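Local coordinates for protein rRNA adenine N-6-methyltransferase (Saccharopolyspora erythraea, PDB 6NVM) that dimethylates the N6 of a single adenine in 23S rRNA, using S-adenosyl-L-methionine as methyl donor, and so confers resistance to macrolide, lincosamide and streptogramin B antibiotics, at residues I59-E64 / E195-V200; E64-R69 / A136-I141; L72-A77 / R86-R91; A148-C153 / M216-R221. All coordinates share one frame; numbering follows the deposited sequence. Where two conformers were deposited one is given.

Interaction 1 (I59-E64 / E195-V200); sequences IARIAE and EFVEKV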
loop_
_atom_site.group_PDB
_atom_site.type_symbol
_atom_site.label_atom_id
_atom_site.label_comp_id
_atom_site.label_asym_id
_atom_site.label_seq_id
_atom_site.Cartn_x
_atom_site.Cartn_y
_atom_site.Cartn_z
ATOM N N ILE A 59 -13.683 3.576 -12.186
ATOM C CA ILE A 59 -13.086 4.877 -11.902
ATOM C C ILE A 59 -13.778 5.531 -10.709
ATOM O O ILE A 59 -13.121 6.056 -9.801
ATOM C CB ILE A 59 -13.132 5.754 -13.170
ATOM C CG1 ILE A 59 -12.144 5.187 -14.199
ATOM C CG2 ILE A 59 -12.808 7.218 -12.854
ATOM C CD1 ILE A 59 -12.175 5.867 -15.555
ATOM N N ALA A 60 -15.110 5.493 -10.681
ATOM C CA ALA A 60 -15.841 6.059 -9.548
ATOM C C ALA A 60 -15.519 5.312 -8.261
ATOM O O ALA A 60 -15.410 5.918 -7.188
ATOM C CB ALA A 60 -17.345 6.026 -9.824
ATOM N N ARG A 61 -15.351 3.991 -8.353
ATOM C CA ARG A 61 -14.997 3.191 -7.184
ATOM C C ARG A 61 -13.648 3.614 -6.616
ATOM O O ARG A 61 -13.481 3.711 -5.393
ATOM C CB ARG A 61 -14.984 1.712 -7.576
ATOM C CG ARG A 61 -14.701 0.749 -6.446
ATOM C CD ARG A 61 -15.879 0.663 -5.505
ATOM N NE ARG A 61 -15.709 -0.407 -4.529
ATOM C CZ ARG A 61 -16.508 -0.600 -3.487
ATOM N NH1 ARG A 61 -17.536 0.214 -3.274
ATOM N NH2 ARG A 61 -16.274 -1.602 -2.651
ATOM N N ILE A 62 -12.675 3.878 -7.488
ATOM C CA ILE A 62 -11.371 4.349 -7.035
ATOM C C ILE A 62 -11.517 5.662 -6.276
ATOM O O ILE A 62 -10.960 5.835 -5.183
ATOM C CB ILE A 62 -10.414 4.493 -8.232
ATOM C CG1 ILE A 62 -10.194 3.131 -8.895
ATOM C CG2 ILE A 62 -9.090 5.105 -7.787
ATOM C CD1 ILE A 62 -9.561 3.209 -10.267
ATOM N N ALA A 63 -12.252 6.615 -6.852
ATOM C CA ALA A 63 -12.376 7.926 -6.226
ATOM C C ALA A 63 -13.036 7.823 -4.854
ATOM O O ALA A 63 -12.610 8.485 -3.900
ATOM C CB ALA A 63 -13.161 8.867 -7.138
ATOM N N GLU A 64 -14.078 6.994 -4.738
ATOM C CA GLU A 64 -14.731 6.794 -3.448
ATOM C C GLU A 64 -13.827 6.057 -2.460
ATOM O O GLU A 64 -13.870 6.333 -1.255
ATOM C CB GLU A 64 -16.044 6.036 -3.659
ATOM C CG GLU A 64 -17.062 6.822 -4.488
ATOM C CD GLU A 64 -18.162 5.953 -5.076
ATOM O OE1 GLU A 64 -17.976 4.719 -5.172
ATOM O OE2 GLU A 64 -19.217 6.513 -5.450
ATOM N N GLU A 195 -5.303 -3.069 2.564
ATOM C CA GLU A 195 -6.658 -3.528 2.286
ATOM C C GLU A 195 -6.815 -3.848 0.806
ATOM O O GLU A 195 -6.419 -3.054 -0.053
ATOM C CB GLU A 195 -7.678 -2.470 2.732
ATOM C CG GLU A 195 -7.629 -2.181 4.237
ATOM C CD GLU A 195 -8.503 -1.007 4.662
ATOM O OE1 GLU A 195 -9.046 -0.305 3.783
ATOM O OE2 GLU A 195 -8.641 -0.787 5.886
ATOM N N PHE A 196 -7.378 -5.022 0.516
ATOM C CA PHE A 196 -7.728 -5.411 -0.844
ATOM C C PHE A 196 -9.146 -4.928 -1.120
ATOM O O PHE A 196 -10.081 -5.293 -0.396
ATOM C CB PHE A 196 -7.629 -6.926 -1.013
ATOM C CG PHE A 196 -7.919 -7.406 -2.409
ATOM C CD1 PHE A 196 -6.898 -7.540 -3.331
ATOM C CD2 PHE A 196 -9.210 -7.726 -2.794
ATOM C CE1 PHE A 196 -7.156 -7.982 -4.609
ATOM C CE2 PHE A 196 -9.473 -8.166 -4.075
ATOM C CZ PHE A 196 -8.446 -8.296 -4.982
ATOM N N VAL A 197 -9.315 -4.102 -2.153
ATOM C CA VAL A 197 -10.629 -3.529 -2.425
ATOM C C VAL A 197 -11.382 -4.406 -3.421
ATOM O O VAL A 197 -12.459 -4.926 -3.107
ATOM C CB VAL A 197 -10.512 -2.077 -2.919
ATOM C CG1 VAL A 197 -11.873 -1.533 -3.326
ATOM C CG2 VAL A 197 -9.904 -1.204 -1.828
ATOM N N GLU A 198 -10.841 -4.582 -4.624
ATOM C CA GLU A 198 -11.531 -5.426 -5.595
ATOM C C GLU A 198 -10.606 -5.752 -6.759
ATOM O O GLU A 198 -9.671 -5.009 -7.070
ATOM C CB GLU A 198 -12.808 -4.752 -6.119
ATOM C CG GLU A 198 -12.546 -3.552 -7.025
ATOM C CD GLU A 198 -13.828 -2.913 -7.545
ATOM O OE1 GLU A 198 -14.859 -2.991 -6.845
ATOM O OE2 GLU A 198 -13.802 -2.343 -8.659
ATOM N N LYS A 199 -10.903 -6.870 -7.414
ATOM C CA LYS A 199 -10.273 -7.206 -8.681
ATOM C C LYS A 199 -10.808 -6.307 -9.792
ATOM O O LYS A 199 -11.963 -5.878 -9.771
ATOM C CB LYS A 199 -10.538 -8.674 -9.025
ATOM C CG LYS A 199 -10.001 -9.129 -10.377
ATOM C CD LYS A 199 -10.441 -10.556 -10.688
ATOM C CE LYS A 199 -9.957 -11.006 -12.058
ATOM N NZ LYS A 199 -10.503 -12.337 -12.437
ATOM N N VAL A 200 -9.956 -6.031 -10.777
ATOM C CA VAL A 200 -10.327 -5.221 -11.936
ATOM C C VAL A 200 -9.979 -6.024 -13.182
ATOM O O VAL A 200 -8.798 -6.253 -13.469
ATOM C CB VAL A 200 -9.619 -3.859 -11.949
ATOM C CG1 VAL A 200 -10.069 -3.027 -13.152
ATOM C CG2 VAL A 200 -9.890 -3.107 -10.660
#

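Interaction 2 (E64-R69 / A136-I141); sequences ETAELR and AFVGAI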
loop_
_atom_site.group_PDB
_atom_site.type_symbol
_atom_site.label_atom_id
_atom_site.label_comp_id
_atom_site.label_asym_id
_atom_site.label_seq_id
_atom_site.Cartn_x
_atom_site.Cartn_y
_atom_site.Cartn_z
ATOM N N GLU A 64 -14.078 6.994 -4.738
ATOM C CA GLU A 64 -14.731 6.794 -3.448
ATOM C C GLU A 64 -13.827 6.057 -2.460
ATOM O O GLU A 64 -13.870 6.333 -1.255
ATOM C CB GLU A 64 -16.044 6.036 -3.659
ATOM C CG GLU A 64 -17.062 6.822 -4.488
ATOM C CD GLU A 64 -18.162 5.953 -5.076
ATOM O OE1 GLU A 64 -17.976 4.719 -5.172
ATOM O OE2 GLU A 64 -19.217 6.513 -5.450
ATOM N N THR A 65 -12.988 5.144 -2.952
ATOM C CA THR A 65 -12.084 4.401 -2.078
ATOM C C THR A 65 -11.051 5.308 -1.423
ATOM O O THR A 65 -10.555 5.000 -0.332
ATOM C CB THR A 65 -11.373 3.306 -2.885
ATOM O OG1 THR A 65 -12.329 2.336 -3.318
ATOM C CG2 THR A 65 -10.291 2.613 -2.065
ATOM N N ALA A 66 -10.693 6.412 -2.076
ATOM C CA ALA A 66 -9.592 7.230 -1.592
ATOM C C ALA A 66 -9.929 7.996 -0.318
ATOM O O ALA A 66 -9.027 8.597 0.271
ATOM C CB ALA A 66 -9.156 8.195 -2.690
ATOM N N GLU A 67 -11.191 7.998 0.106
ATOM C CA GLU A 67 -11.611 8.651 1.344
ATOM C C GLU A 67 -11.185 10.118 1.353
ATOM O O GLU A 67 -10.474 10.592 2.243
ATOM C CB GLU A 67 -11.062 7.894 2.555
ATOM C CG GLU A 67 -11.606 6.470 2.619
ATOM C CD GLU A 67 -11.162 5.697 3.843
ATOM O OE1 GLU A 67 -10.006 5.873 4.286
ATOM O OE2 GLU A 67 -11.987 4.898 4.351
ATOM N N LEU A 68 -11.656 10.836 0.340
ATOM C CA LEU A 68 -11.289 12.225 0.126
ATOM C C LEU A 68 -12.263 13.158 0.837
ATOM O O LEU A 68 -13.376 12.779 1.203
ATOM C CB LEU A 68 -11.259 12.537 -1.369
ATOM C CG LEU A 68 -10.367 11.615 -2.204
ATOM C CD1 LEU A 68 -10.512 11.967 -3.679
ATOM C CD2 LEU A 68 -8.917 11.721 -1.750
ATOM N N ARG A 69 -11.818 14.392 1.043
ATOM C CA ARG A 69 -12.639 15.410 1.681
ATOM C C ARG A 69 -12.171 16.772 1.200
ATOM O O ARG A 69 -11.057 16.901 0.677
ATOM C CB ARG A 69 -12.564 15.323 3.213
ATOM C CG ARG A 69 -11.166 15.456 3.775
ATOM C CD ARG A 69 -11.181 15.449 5.294
ATOM N NE ARG A 69 -9.849 15.672 5.856
ATOM C CZ ARG A 69 -8.951 14.717 6.079
ATOM N NH1 ARG A 69 -9.226 13.452 5.793
ATOM N NH2 ARG A 69 -7.770 15.029 6.598
ATOM N N ALA A 136 -3.550 12.561 0.337
ATOM C CA ALA A 136 -3.833 11.230 -0.165
ATOM C C ALA A 136 -3.139 11.036 -1.504
ATOM O O ALA A 136 -2.965 11.985 -2.272
ATOM C CB ALA A 136 -5.341 11.004 -0.322
ATOM N N PHE A 137 -2.729 9.797 -1.769
ATOM C CA PHE A 137 -2.172 9.415 -3.057
ATOM C C PHE A 137 -3.158 8.513 -3.779
ATOM O O PHE A 137 -3.750 7.620 -3.167
ATOM C CB PHE A 137 -0.838 8.674 -2.902
ATOM C CG PHE A 137 -0.347 8.071 -4.180
ATOM C CD1 PHE A 137 0.340 8.844 -5.101
ATOM C CD2 PHE A 137 -0.598 6.749 -4.482
ATOM C CE1 PHE A 137 0.789 8.305 -6.289
ATOM C CE2 PHE A 137 -0.144 6.198 -5.676
ATOM C CZ PHE A 137 0.551 6.981 -6.576
ATOM N N VAL A 138 -3.329 8.751 -5.077
ATOM C CA VAL A 138 -4.103 7.872 -5.951
ATOM C C VAL A 138 -3.276 7.612 -7.197
ATOM O O VAL A 138 -2.667 8.537 -7.745
ATOM C CB VAL A 138 -5.467 8.492 -6.327
ATOM C CG1 VAL A 138 -6.230 7.574 -7.266
ATOM C CG2 VAL A 138 -6.285 8.771 -5.088
ATOM N N GLY A 139 -3.252 6.372 -7.670
ATOM C CA GLY A 139 -2.421 6.078 -8.822
ATOM C C GLY A 139 -2.811 4.808 -9.538
ATOM O O GLY A 139 -3.247 3.828 -8.925
ATOM N N ALA A 140 -2.651 4.841 -10.860
ATOM C CA ALA A 140 -2.640 3.648 -11.702
ATOM C C ALA A 140 -1.182 3.376 -12.037
ATOM O O ALA A 140 -0.543 4.168 -12.733
ATOM C CB ALA A 140 -3.470 3.851 -12.968
ATOM N N ILE A 141 -0.652 2.272 -11.533
ATOM C CA ILE A 141 0.789 2.056 -11.472
ATOM C C ILE A 141 1.185 1.058 -12.554
ATOM O O ILE A 141 0.653 -0.063 -12.567
ATOM C CB ILE A 141 1.217 1.557 -10.088
ATOM C CG1 ILE A 141 0.531 2.377 -8.989
ATOM C CG2 ILE A 141 2.722 1.642 -9.960
ATOM C CD1 ILE A 141 0.725 3.879 -9.109
#

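Interaction 3 (L72-A77 / R86-R91); sequences LPVLEA and RELADR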
loop_
_atom_site.group_PDB
_atom_site.type_symbol
_atom_site.label_atom_id
_atom_site.label_comp_id
_atom_site.label_asym_id
_atom_site.label_seq_id
_atom_site.Cartn_x
_atom_site.Cartn_y
_atom_site.Cartn_z
ATOM N N LEU A 72 -8.558 18.126 1.927
ATOM C CA LEU A 72 -7.444 17.193 1.759
ATOM C C LEU A 72 -6.902 17.239 0.336
ATOM O O LEU A 72 -7.652 16.943 -0.606
ATOM C CB LEU A 72 -7.899 15.776 2.099
ATOM C CG LEU A 72 -6.822 14.693 2.114
ATOM C CD1 LEU A 72 -5.893 14.896 3.291
ATOM C CD2 LEU A 72 -7.464 13.318 2.158
ATOM N N PRO A 73 -5.624 17.550 0.119
ATOM C CA PRO A 73 -5.073 17.500 -1.237
ATOM C C PRO A 73 -4.703 16.080 -1.651
ATOM O O PRO A 73 -4.452 15.203 -0.824
ATOM C CB PRO A 73 -3.831 18.391 -1.136
ATOM C CG PRO A 73 -3.366 18.196 0.273
ATOM C CD PRO A 73 -4.624 18.020 1.098
ATOM N N VAL A 74 -4.679 15.867 -2.966
ATOM C CA VAL A 74 -4.391 14.569 -3.562
ATOM C C VAL A 74 -3.203 14.709 -4.500
ATOM O O VAL A 74 -3.107 15.686 -5.251
ATOM C CB VAL A 74 -5.614 14.018 -4.330
ATOM C CG1 VAL A 74 -5.269 12.702 -5.041
ATOM C CG2 VAL A 74 -6.789 13.831 -3.389
ATOM N N LEU A 75 -2.302 13.731 -4.459
ATOM C CA LEU A 75 -1.288 13.558 -5.491
ATOM C C LEU A 75 -1.657 12.347 -6.336
ATOM O O LEU A 75 -2.059 11.309 -5.800
ATOM C CB LEU A 75 0.110 13.379 -4.885
ATOM C CG LEU A 75 0.879 14.664 -4.580
ATOM C CD1 LEU A 75 0.144 15.521 -3.569
ATOM C CD2 LEU A 75 2.287 14.335 -4.083
ATOM N N GLU A 76 -1.537 12.484 -7.659
ATOM C CA GLU A 76 -1.898 11.414 -8.578
ATOM C C GLU A 76 -0.733 11.082 -9.498
ATOM O O GLU A 76 -0.044 11.977 -9.997
ATOM C CB GLU A 76 -3.130 11.777 -9.433
ATOM C CG GLU A 76 -3.559 10.646 -10.364
ATOM C CD GLU A 76 -4.665 11.039 -11.326
ATOM O OE1 GLU A 76 -4.815 12.246 -11.609
ATOM O OE2 GLU A 76 -5.386 10.133 -11.798
ATOM N N ALA A 77 -0.536 9.789 -9.735
ATOM C CA ALA A 77 0.447 9.296 -10.686
ATOM C C ALA A 77 -0.247 8.382 -11.685
ATOM O O ALA A 77 -1.263 7.751 -11.371
ATOM C CB ALA A 77 1.589 8.543 -9.976
ATOM N N ARG A 86 -10.620 14.066 -12.846
ATOM C CA ARG A 86 -11.810 14.901 -12.673
ATOM C C ARG A 86 -12.615 14.469 -11.454
ATOM O O ARG A 86 -13.099 15.308 -10.680
ATOM C CB ARG A 86 -12.688 14.824 -13.920
ATOM C CG ARG A 86 -12.031 15.296 -15.214
ATOM C CD ARG A 86 -12.896 14.929 -16.424
ATOM N NE ARG A 86 -12.167 15.034 -17.690
ATOM C CZ ARG A 86 -12.228 16.063 -18.526
ATOM N NH1 ARG A 86 -13.000 17.113 -18.265
ATOM N NH2 ARG A 86 -11.520 16.036 -19.649
ATOM N N GLU A 87 -12.773 13.160 -11.266
ATOM C CA GLU A 87 -13.579 12.676 -10.154
ATOM C C GLU A 87 -12.879 12.875 -8.818
ATOM O O GLU A 87 -13.544 13.125 -7.805
ATOM C CB GLU A 87 -13.951 11.216 -10.399
ATOM C CG GLU A 87 -14.754 11.096 -11.695
ATOM C CD GLU A 87 -15.484 9.786 -11.856
ATOM O OE1 GLU A 87 -15.674 9.072 -10.846
ATOM O OE2 GLU A 87 -15.872 9.481 -13.009
ATOM N N LEU A 88 -11.545 12.805 -8.794
ATOM C CA LEU A 88 -10.810 13.159 -7.589
ATOM C C LEU A 88 -10.956 14.641 -7.268
ATOM O O LEU A 88 -11.130 15.015 -6.101
ATOM C CB LEU A 88 -9.333 12.814 -7.752
ATOM C CG LEU A 88 -8.992 11.367 -8.075
ATOM C CD1 LEU A 88 -7.507 11.248 -8.387
ATOM C CD2 LEU A 88 -9.386 10.463 -6.925
ATOM N N ALA A 89 -10.869 15.496 -8.289
ATOM C CA ALA A 89 -10.956 16.938 -8.082
ATOM C C ALA A 89 -12.337 17.380 -7.612
ATOM O O ALA A 89 -12.450 18.426 -6.966
ATOM C CB ALA A 89 -10.588 17.677 -9.366
ATOM N N ASP A 90 -13.382 16.601 -7.907
ATOM C CA ASP A 90 -14.718 16.893 -7.402
ATOM C C ASP A 90 -14.830 16.723 -5.892
ATOM O O ASP A 90 -15.741 17.295 -5.280
ATOM C CB ASP A 90 -15.750 15.972 -8.056
ATOM C CG ASP A 90 -16.100 16.380 -9.471
ATOM O OD1 ASP A 90 -15.792 17.523 -9.862
ATOM O OD2 ASP A 90 -16.706 15.547 -10.184
ATOM N N ARG A 91 -13.949 15.934 -5.284
ATOM C CA ARG A 91 -14.076 15.554 -3.886
ATOM C C ARG A 91 -12.980 16.114 -2.993
ATOM O O ARG A 91 -13.223 16.324 -1.803
ATOM C CB ARG A 91 -14.075 14.022 -3.764
ATOM C CG ARG A 91 -15.225 13.331 -4.504
ATOM C CD ARG A 91 -14.947 11.839 -4.700
ATOM N NE ARG A 91 -16.131 11.102 -5.145
ATOM C CZ ARG A 91 -16.578 11.065 -6.399
ATOM N NH1 ARG A 91 -15.955 11.735 -7.360
ATOM N NH2 ARG A 91 -17.664 10.361 -6.694
#

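Interaction 4 (A148-C153 / M216-R221); sequences AIVDWC and MRLRRR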
loop_
_atom_site.group_PDB
_atom_site.type_symbol
_atom_site.label_atom_id
_atom_site.label_comp_id
_atom_site.label_asym_id
_atom_site.label_seq_id
_atom_site.Cartn_x
_atom_site.Cartn_y
_atom_site.Cartn_z
ATOM N N ALA A 148 8.143 0.386 -5.992
ATOM C CA ALA A 148 8.758 1.677 -5.706
ATOM C C ALA A 148 7.709 2.708 -5.296
ATOM O O ALA A 148 7.969 3.559 -4.435
ATOM C CB ALA A 148 9.548 2.155 -6.922
ATOM N N ILE A 149 6.526 2.661 -5.915
ATOM C CA ILE A 149 5.451 3.576 -5.547
ATOM C C ILE A 149 4.958 3.274 -4.133
ATOM O O ILE A 149 4.736 4.186 -3.326
ATOM C CB ILE A 149 4.318 3.491 -6.590
ATOM C CG1 ILE A 149 4.779 4.072 -7.932
ATOM C CG2 ILE A 149 3.051 4.184 -6.105
ATOM C CD1 ILE A 149 4.870 5.593 -7.975
ATOM N N VAL A 150 4.778 1.995 -3.809
ATOM C CA VAL A 150 4.423 1.613 -2.442
ATOM C C VAL A 150 5.438 2.178 -1.449
ATOM O O VAL A 150 5.067 2.766 -0.422
ATOM C CB VAL A 150 4.300 0.082 -2.334
ATOM C CG1 VAL A 150 4.124 -0.360 -0.883
ATOM C CG2 VAL A 150 3.131 -0.399 -3.174
ATOM N N ASP A 151 6.736 2.022 -1.740
ATOM C CA ASP A 151 7.759 2.567 -0.847
ATOM C C ASP A 151 7.646 4.083 -0.733
ATOM O O ASP A 151 7.839 4.647 0.350
ATOM C CB ASP A 151 9.162 2.200 -1.333
ATOM C CG ASP A 151 9.476 0.720 -1.195
ATOM O OD1 ASP A 151 8.817 0.022 -0.396
ATOM O OD2 ASP A 151 10.407 0.264 -1.891
ATOM N N TRP A 152 7.359 4.763 -1.844
ATOM C CA TRP A 152 7.151 6.206 -1.798
ATOM C C TRP A 152 6.068 6.558 -0.784
ATOM O O TRP A 152 6.237 7.462 0.044
ATOM C CB TRP A 152 6.779 6.719 -3.193
ATOM C CG TRP A 152 6.760 8.215 -3.320
ATOM C CD1 TRP A 152 7.733 9.001 -3.859
ATOM C CD2 TRP A 152 5.710 9.105 -2.906
ATOM N NE1 TRP A 152 7.359 10.324 -3.804
ATOM C CE2 TRP A 152 6.125 10.412 -3.220
ATOM C CE3 TRP A 152 4.468 8.923 -2.293
ATOM C CZ2 TRP A 152 5.338 11.528 -2.949
ATOM C CZ3 TRP A 152 3.689 10.035 -2.028
ATOM C CH2 TRP A 152 4.126 11.317 -2.356
ATOM N N CYS A 153 4.949 5.830 -0.829
ATOM C CA CYS A 153 3.834 6.096 0.077
ATOM C C CYS A 153 4.177 5.732 1.517
ATOM O O CYS A 153 3.840 6.474 2.447
ATOM C CB CYS A 153 2.601 5.325 -0.385
ATOM S SG CYS A 153 1.945 5.848 -1.990
ATOM N N MET A 216 -6.098 -1.665 -4.487
ATOM C CA MET A 216 -5.660 -1.879 -3.118
ATOM C C MET A 216 -5.443 -0.522 -2.465
ATOM O O MET A 216 -5.205 0.484 -3.141
ATOM C CB MET A 216 -4.371 -2.719 -3.055
ATOM C CG MET A 216 -3.159 -2.078 -3.711
ATOM S SD MET A 216 -1.646 -3.050 -3.495
ATOM C CE MET A 216 -1.427 -2.959 -1.724
ATOM N N ARG A 217 -5.526 -0.502 -1.139
ATOM C CA ARG A 217 -5.425 0.735 -0.381
ATOM C C ARG A 217 -4.542 0.535 0.840
ATOM O O ARG A 217 -4.643 -0.481 1.529
ATOM C CB ARG A 217 -6.816 1.224 0.049
ATOM C CG ARG A 217 -6.818 2.494 0.893
ATOM C CD ARG A 217 -8.248 2.991 1.119
ATOM N NE ARG A 217 -9.090 1.945 1.697
ATOM C CZ ARG A 217 -10.414 2.004 1.783
ATOM N NH1 ARG A 217 -11.070 3.063 1.328
ATOM N NH2 ARG A 217 -11.086 0.999 2.323
ATOM N N LEU A 218 -3.661 1.500 1.078
ATOM C CA LEU A 218 -2.947 1.642 2.340
ATOM C C LEU A 218 -3.586 2.766 3.142
ATOM O O LEU A 218 -3.926 3.813 2.588
ATOM C CB LEU A 218 -1.466 1.969 2.119
ATOM C CG LEU A 218 -0.659 1.097 1.167
ATOM C CD1 LEU A 218 0.798 1.552 1.159
ATOM C CD2 LEU A 218 -0.767 -0.352 1.565
ATOM N N ARG A 219 -3.756 2.551 4.443
ATOM C CA ARG A 219 -4.196 3.601 5.354
ATOM C C ARG A 219 -3.155 3.726 6.454
ATOM O O ARG A 219 -2.872 2.746 7.151
ATOM C CB ARG A 219 -5.573 3.302 5.959
ATOM C CG ARG A 219 -6.631 2.885 4.939
ATOM C CD ARG A 219 -8.006 2.685 5.580
ATOM N NE ARG A 219 -8.585 3.962 5.981
ATOM C CZ ARG A 219 -8.510 4.483 7.201
ATOM N NH1 ARG A 219 -7.896 3.833 8.181
ATOM N NH2 ARG A 219 -9.057 5.667 7.441
ATOM N N ARG A 220 -2.587 4.921 6.607
ATOM C CA ARG A 220 -1.693 5.177 7.728
ATOM C C ARG A 220 -2.521 5.319 8.999
ATOM O O ARG A 220 -3.403 6.182 9.076
ATOM C CB ARG A 220 -0.864 6.434 7.481
ATOM C CG ARG A 220 0.300 6.583 8.458
ATOM C CD ARG A 220 1.151 7.786 8.134
ATOM N NE ARG A 220 0.467 9.025 8.487
ATOM C CZ ARG A 220 0.354 9.491 9.726
ATOM N NH1 ARG A 220 0.875 8.821 10.746
ATOM N NH2 ARG A 220 -0.286 10.634 9.946
ATOM N N ARG A 221 -2.249 4.469 9.989
ATOM C CA ARG A 221 -3.040 4.462 11.212
ATOM C C ARG A 221 -2.869 5.772 11.966
ATOM O O ARG A 221 -1.752 6.269 12.134
ATOM C CB ARG A 221 -2.628 3.297 12.117
ATOM C CG ARG A 221 -2.704 1.922 11.470
ATOM C CD ARG A 221 -2.245 0.834 12.444
ATOM N NE ARG A 221 -2.169 -0.478 11.807
ATOM C CZ ARG A 221 -3.191 -1.317 11.676
ATOM N NH1 ARG A 221 -4.398 -0.993 12.133
ATOM N NH2 ARG A 221 -3.007 -2.485 11.076
#

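Interaction 1 (I59-E64 / E195-V200)
R61 reaches from helix 56-65 to E198 and V197 on strand 192-200. Its CB points at the strand, and CG, anti to the backbone N (chi1 -177°), makes the first contact, at nearly the same distance from both carboxylate oxygens: 3.8 Å from E198 OE1 and 3.9 Å from E198 OE2. At chi2 (72°) the chain bends, keeping R61 CD 4.0 Å from E198 OE1. R61 NE then forms a salt bridge with E198 OE1 at 3.6 Å, and also passes 4.2 Å from V197 CG1. Guanidinium and carboxylate planes differ by 26°, yet OE1 approaches obliquely. Together with the length, this suggests a loose electrostatic pairing at the surface, backed by the aliphatic part of R61. Two consecutive strand residues can face the helix because V197 and E198 both lie opposite I215 on strand 213-220, forming a classic beta bulge in 192-200, one of the two edge strands of the methyltransferase sheet within this chain.

Interaction 2 (E64-R69 / A136-I141)
Where A66 and L68 meet A136 and V138, methyl groups do the touching and no aromatic face or edge takes part. The flat groups of the two segments lie elsewhere. F137 sends its CB away from 64-69, and its ring meets F125 at about 35° between ring planes, with I149 and C153 of helix 146-155 also touching it. The E67 carboxylate turns to R219, with which OE1 forms a salt bridge, and the R69 guanidinium is bound by D71 and E160. The contact itself is apolar: A66 CB lies 3.8 Å from V138 CG2, which is also the place where the two backbones come nearest, 7.0 Å between the CA atoms of A66 and V138. Having CG1 anti to its backbone N (chi1 178°), V138 turns the other branch, CG2, to the alanine. L68 does not aim its CB at the strand; its CD2 branch swings in to lie 3.9 Å from A136 CB. The chain can turn between A66 and L68 because E67, just after the helix, takes a positive phi of 55°. A66 O, 4.4 Å from A136 CB, is hydrogen-bonded to T161 OG1, which satisfies this buried carbonyl. Small side chains and methyl branches thus let the chain that follows helix 56-65 sit close on strand 135-140, and the chemistry implies cohesion by dispersion and exclusion of water.

Interaction 3 (L72-A77 / R86-R91)
L88 projects one branch, CD1, against two side chains of the neighbouring strand, V74 and E76. Its CG stands anti to the carbonyl carbon (chi1 -57°), and the extended second torsion carries CD1 to the far end of the chain, directed from the helix at the strand. That methyl lies 4.3 Å from V74 CG1, the branch anti to the valine backbone N, and 4.1 Å from E76 CD. E76 has its CG anti to the backbone N (chi1 -178°), is extended beyond CG and crosses L88 obliquely; E76 OE2 comes to 4.2 Å from L88 CD1. The acid here is buried, and OE1 is held by the hydroxyls of T85 and S97, which satisfy it and limit its rotation while L88 packs against the carboxylate carbon. R91 folds back on its own segment: R91 NH1 donates to E87 O at 2.8 Å, with an N-H...O angle of 147°. The oxygen lies nearly in the guanidinium plane, whereas the nitrogen sits above the carbonyl plane. L88 packing on V74 and E76, two residues apart on one strand face, is the helix-on-strand packing of a beta-alpha-beta unit (73-77, 83-89, 94-98) in the Rossmann-like methyltransferase fold, next to G78, a predicted S-adenosyl-L-methionine-binding residue.

Interaction 4 (A148-C153 / M216-R221)
L218 bridges to V150 and C153 and carries the contact between strand 213-220 and helix 146-155. Along the strand, M216 comes first: its CB is aimed at the helix, but its side chain stays 5.4 Å short of the nearest atom of 148-153 and instead packs on F170 and R174 of helix 168-175. R217 next turns to the other face of the sheet, as does R219 two residues on; R217 pairs there with E195 and donates to the carbonyl of T65, and R219 forms a salt bridge with E193. With L218, between these two arginines, the chain again faces helix 146-155. An extended second torsion (chi2 -177°) makes CD1 the leading methyl, which lies 4.3 Å from V150 CG1 and 4.5 Å from C153 CB. These two helix residues are three apart, just under one turn, and one methyl can therefore touch both. The backbones are nearest at C153 and L218, with 8.4 Å between CA atoms, a separation spanned by apolar side chains. Around this buried junction, A162 and I159 of strand 159-167 touch C153, W194 of strand 192-200 touches both V150 and L218, and F170 and R174 pack on V150 as well; these contacts set helix 146-155 against strands 159-167, 213-220 and 192-200 and beside helix 168-175.

How the interactions relate
Interaction 1 is the surface contact of the set and the only one whose two segments are joined by a salt bridge; interactions 2, 3 and 4 are buried and rely mainly on aliphatic packing. Interactions 1 and 2 both use helix 56-65, interaction 1 through R61 on the helix, interaction 2 through the residues that follow it, and they touch where I62 CG2 lies 3.8 Å from V138 CG1. Interactions 2 and 3 lie closest, with centres 7 Å apart, because strands 135-140 and 73-77 are neighbours: A136 O and L75 N are 2.9 Å apart, a probable hydrogen bond. Interaction 4 packs a helix on the other sheet face, meeting interaction 3 where L75 CD2 is 3.9 Å from W152 CH2.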